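Exo-beta-1,3-galactanase (Bifidobacterium bifidum, PDB 5FLW) probably releases galactose from the ends of beta-1,3-galactan chains, as a glycoside hydrolase family 43 enzyme built on a five-bladed beta-propeller. Local coordinates at residues Asp242-Val248 with Leu262-Trp268. Residues are numbered along the deposited sequence.
Sequences DSQVDIV and LFIGDRW
A classic beta bulge interrupts the regular register of the two innermost strands in the last blade of this five-bladed beta-propeller, the fold of family 43. Asp246 and Ile247 both face Ile264, whose O accepts from Asp246 N (2.9 Å) and Ile247 N (3.1 Å). Asp246, with phi/psi near -113/-48, is the kinked residue that shifts the register by one. The antiparallel strand segments 244-248 and 262-266 meet at 137°, their axes approaching to 4.3 Å. Beyond the bulge Ile264 N donates to Ile247 O (3.0 Å); before it, Gln244 and Asp266 form a hydrogen-bonded pair, N to O 2.9 Å in both directions. Between them Val245 and Gly265 are a non-hydrogen-bonded pair, CA to CA 4.2 Å. A CB on Gly265 would clash with Ser243 OG, which hydrogen-bonds to Thr240 O, so glycine fits where, in this geometry, a side chain cannot. Val248 pairs with Phe263 on one face, where the Phe263 ring (chi1 t) reaches back so that CE2 lies 3.6 Å from Val245 CG2; on the other, Ile247 CG2 lies 3.9 Å from Ile264 CB. Asp246, in the bulge, has OD1 3.5 Å from Asp266 OD2, like charges probably eased by the Asp246 salt bridge to Arg83. A water lies within hydrogen-bonding distance of Asp266 OD2 (2.7 Å) and Gln244 O (3.1 Å). At the open end Arg267, long enough to reach back, gives NE to Asp242 O (2.9 Å), while its NH2 bonds Thr301 O. Gln244, extended with chi1 and chi2 both t, places OE1 2.8 Å from Trp268 NE1, accepting its indole hydrogen at the ring edge.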
loop_
_atom_site.group_PDB
_atom_site.type_symbol
_atom_site.label_atom_id
_atom_site.label_comp_id
_atom_site.label_asym_id
_atom_site.label_seq_id
_atom_site.Cartn_x
_atom_site.Cartn_y
_atom_site.Cartn_z
ATOM N N ASP A 242 -11.273 2.465 -13.062
ATOM C CA ASP A 242 -10.722 3.816 -13.005
ATOM C C ASP A 242 -10.079 4.104 -11.646
ATOM O O ASP A 242 -10.430 5.057 -10.945
ATOM C CB ASP A 242 -11.758 4.876 -13.400
ATOM C CG ASP A 242 -11.148 6.271 -13.537
ATOM O OD1 ASP A 242 -9.925 6.384 -13.767
ATOM O OD2 ASP A 242 -11.910 7.259 -13.414
ATOM N N SER A 243 -9.151 3.228 -11.252
ATOM C CA SER A 243 -8.430 3.406 -10.002
ATOM C C SER A 243 -7.026 2.847 -10.167
ATOM O O SER A 243 -6.703 2.205 -11.171
ATOM C CB SER A 243 -9.147 2.727 -8.811
ATOM O OG SER A 243 -8.959 1.313 -8.803
ATOM N N GLN A 244 -6.202 3.078 -9.149
ATOM C CA GLN A 244 -4.867 2.498 -9.056
ATOM C C GLN A 244 -4.826 1.624 -7.805
ATOM O O GLN A 244 -5.024 2.130 -6.692
ATOM C CB GLN A 244 -3.791 3.590 -8.953
ATOM C CG GLN A 244 -2.372 2.982 -8.898
ATOM C CD GLN A 244 -1.267 4.013 -8.701
ATOM O OE1 GLN A 244 -1.503 5.082 -8.136
ATOM N NE2 GLN A 244 -0.051 3.698 -9.183
ATOM N N VAL A 245 -4.573 0.314 -7.989
ATOM C CA VAL A 245 -4.553 -0.603 -6.850
ATOM C C VAL A 245 -3.659 -0.036 -5.756
ATOM O O VAL A 245 -2.558 0.475 -6.006
ATOM C CB VAL A 245 -4.129 -2.034 -7.247
ATOM C CG1 VAL A 245 -2.692 -2.077 -7.781
ATOM C CG2 VAL A 245 -4.263 -2.982 -6.049
ATOM N N ASP A 246 -4.168 -0.081 -4.536
ATOM C CA ASP A 246 -3.376 0.304 -3.384
ATOM C C ASP A 246 -3.088 -0.869 -2.475
ATOM O O ASP A 246 -1.945 -1.053 -2.052
ATOM C CB ASP A 246 -4.074 1.380 -2.559
ATOM C CG ASP A 246 -3.276 1.716 -1.337
ATOM O OD1 ASP A 246 -2.284 2.457 -1.508
ATOM O OD2 ASP A 246 -3.597 1.176 -0.239
ATOM N N ILE A 247 -4.113 -1.654 -2.149
ATOM C CA ILE A 247 -3.954 -2.754 -1.203
ATOM C C ILE A 247 -5.058 -3.777 -1.436
ATOM O O ILE A 247 -6.168 -3.432 -1.857
ATOM C CB ILE A 247 -3.926 -2.226 0.254
ATOM C CG1 ILE A 247 -3.427 -3.309 1.224
ATOM C CG2 ILE A 247 -5.294 -1.619 0.655
ATOM C CD1 ILE A 247 -2.939 -2.744 2.545
ATOM N N VAL A 248 -4.731 -5.050 -1.197
ATOM C CA VAL A 248 -5.681 -6.151 -1.075
ATOM C C VAL A 248 -5.451 -6.755 0.316
ATOM O O VAL A 248 -4.295 -6.989 0.706
ATOM C CB VAL A 248 -5.468 -7.197 -2.195
ATOM C CG1 VAL A 248 -6.358 -8.429 -1.986
ATOM C CG2 VAL A 248 -5.687 -6.588 -3.574
ATOM N N LEU A 262 -10.662 -7.903 0.385
ATOM C CA LEU A 262 -11.060 -6.535 0.078
ATOM C C LEU A 262 -9.985 -5.883 -0.788
ATOM O O LEU A 262 -8.792 -5.992 -0.483
ATOM C CB LEU A 262 -11.247 -5.719 1.363
ATOM C CG LEU A 262 -11.896 -4.354 1.167
ATOM C CD1 LEU A 262 -13.350 -4.503 0.749
ATOM C CD2 LEU A 262 -11.736 -3.513 2.440
ATOM N N PHE A 263 -10.419 -5.258 -1.888
ATOM C CA PHE A 263 -9.589 -4.425 -2.754
ATOM C C PHE A 263 -9.880 -2.952 -2.445
ATOM O O PHE A 263 -11.046 -2.545 -2.418
ATOM C CB PHE A 263 -9.939 -4.711 -4.228
ATOM C CG PHE A 263 -9.430 -3.670 -5.225
ATOM C CD1 PHE A 263 -10.172 -2.496 -5.500
ATOM C CD2 PHE A 263 -8.227 -3.877 -5.916
ATOM C CE1 PHE A 263 -9.693 -1.550 -6.411
ATOM C CE2 PHE A 263 -7.754 -2.939 -6.835
ATOM C CZ PHE A 263 -8.489 -1.765 -7.073
ATOM N N ILE A 264 -8.820 -2.153 -2.256
ATOM C CA ILE A 264 -8.917 -0.698 -2.216
ATOM C C ILE A 264 -7.965 -0.126 -3.270
ATOM O O ILE A 264 -6.792 -0.520 -3.333
ATOM C CB ILE A 264 -8.647 -0.135 -0.804
ATOM C CG1 ILE A 264 -9.819 -0.512 0.126
ATOM C CG2 ILE A 264 -8.438 1.391 -0.859
ATOM C CD1 ILE A 264 -9.604 -0.219 1.588
ATOM N N GLY A 265 -8.501 0.762 -4.122
ATOM C CA GLY A 265 -7.697 1.500 -5.072
ATOM C C GLY A 265 -7.951 2.989 -4.914
ATOM O O GLY A 265 -8.987 3.412 -4.415
ATOM N N ASP A 266 -6.964 3.786 -5.328
ATOM C CA ASP A 266 -7.045 5.244 -5.264
ATOM C C ASP A 266 -7.511 5.818 -6.600
ATOM O O ASP A 266 -7.019 5.415 -7.654
ATOM C CB ASP A 266 -5.681 5.858 -4.916
ATOM C CG ASP A 266 -5.244 5.540 -3.499
ATOM O OD1 ASP A 266 -5.834 6.094 -2.562
ATOM O OD2 ASP A 266 -4.327 4.719 -3.318
ATOM N N ARG A 267 -8.433 6.797 -6.537
ATOM C CA ARG A 267 -8.812 7.667 -7.675
ATOM C C ARG A 267 -8.155 9.028 -7.464
ATOM O O ARG A 267 -8.776 9.955 -6.940
ATOM C CB ARG A 267 -10.322 7.862 -7.752
ATOM C CG ARG A 267 -11.000 6.818 -8.513
ATOM C CD ARG A 267 -12.366 7.221 -9.068
ATOM N NE ARG A 267 -12.835 6.048 -9.770
ATOM C CZ ARG A 267 -14.098 5.786 -10.059
ATOM N NH1 ARG A 267 -15.069 6.634 -9.713
ATOM N NH2 ARG A 267 -14.371 4.658 -10.704
ATOM N N TRP A 268 -6.895 9.136 -7.893
ATOM C CA TRP A 268 -6.098 10.322 -7.623
ATOM C C TRP A 268 -6.628 11.520 -8.396
ATOM O O TRP A 268 -6.835 11.454 -9.617
ATOM C CB TRP A 268 -4.646 10.062 -8.012
ATOM C CG TRP A 268 -3.987 8.981 -7.242
ATOM C CD1 TRP A 268 -3.594 7.742 -7.707
ATOM C CD2 TRP A 268 -3.594 9.037 -5.860
ATOM N NE1 TRP A 268 -2.989 7.025 -6.689
ATOM C CE2 TRP A 268 -2.962 7.804 -5.551
ATOM C CE3 TRP A 268 -3.684 10.019 -4.859
ATOM C CZ2 TRP A 268 -2.432 7.535 -4.267
ATOM C CZ3 TRP A 268 -3.164 9.744 -3.601
ATOM C CH2 TRP A 268 -2.539 8.529 -3.317
HETATM O O HOH W 1 -2.771 3.533 -5.159
#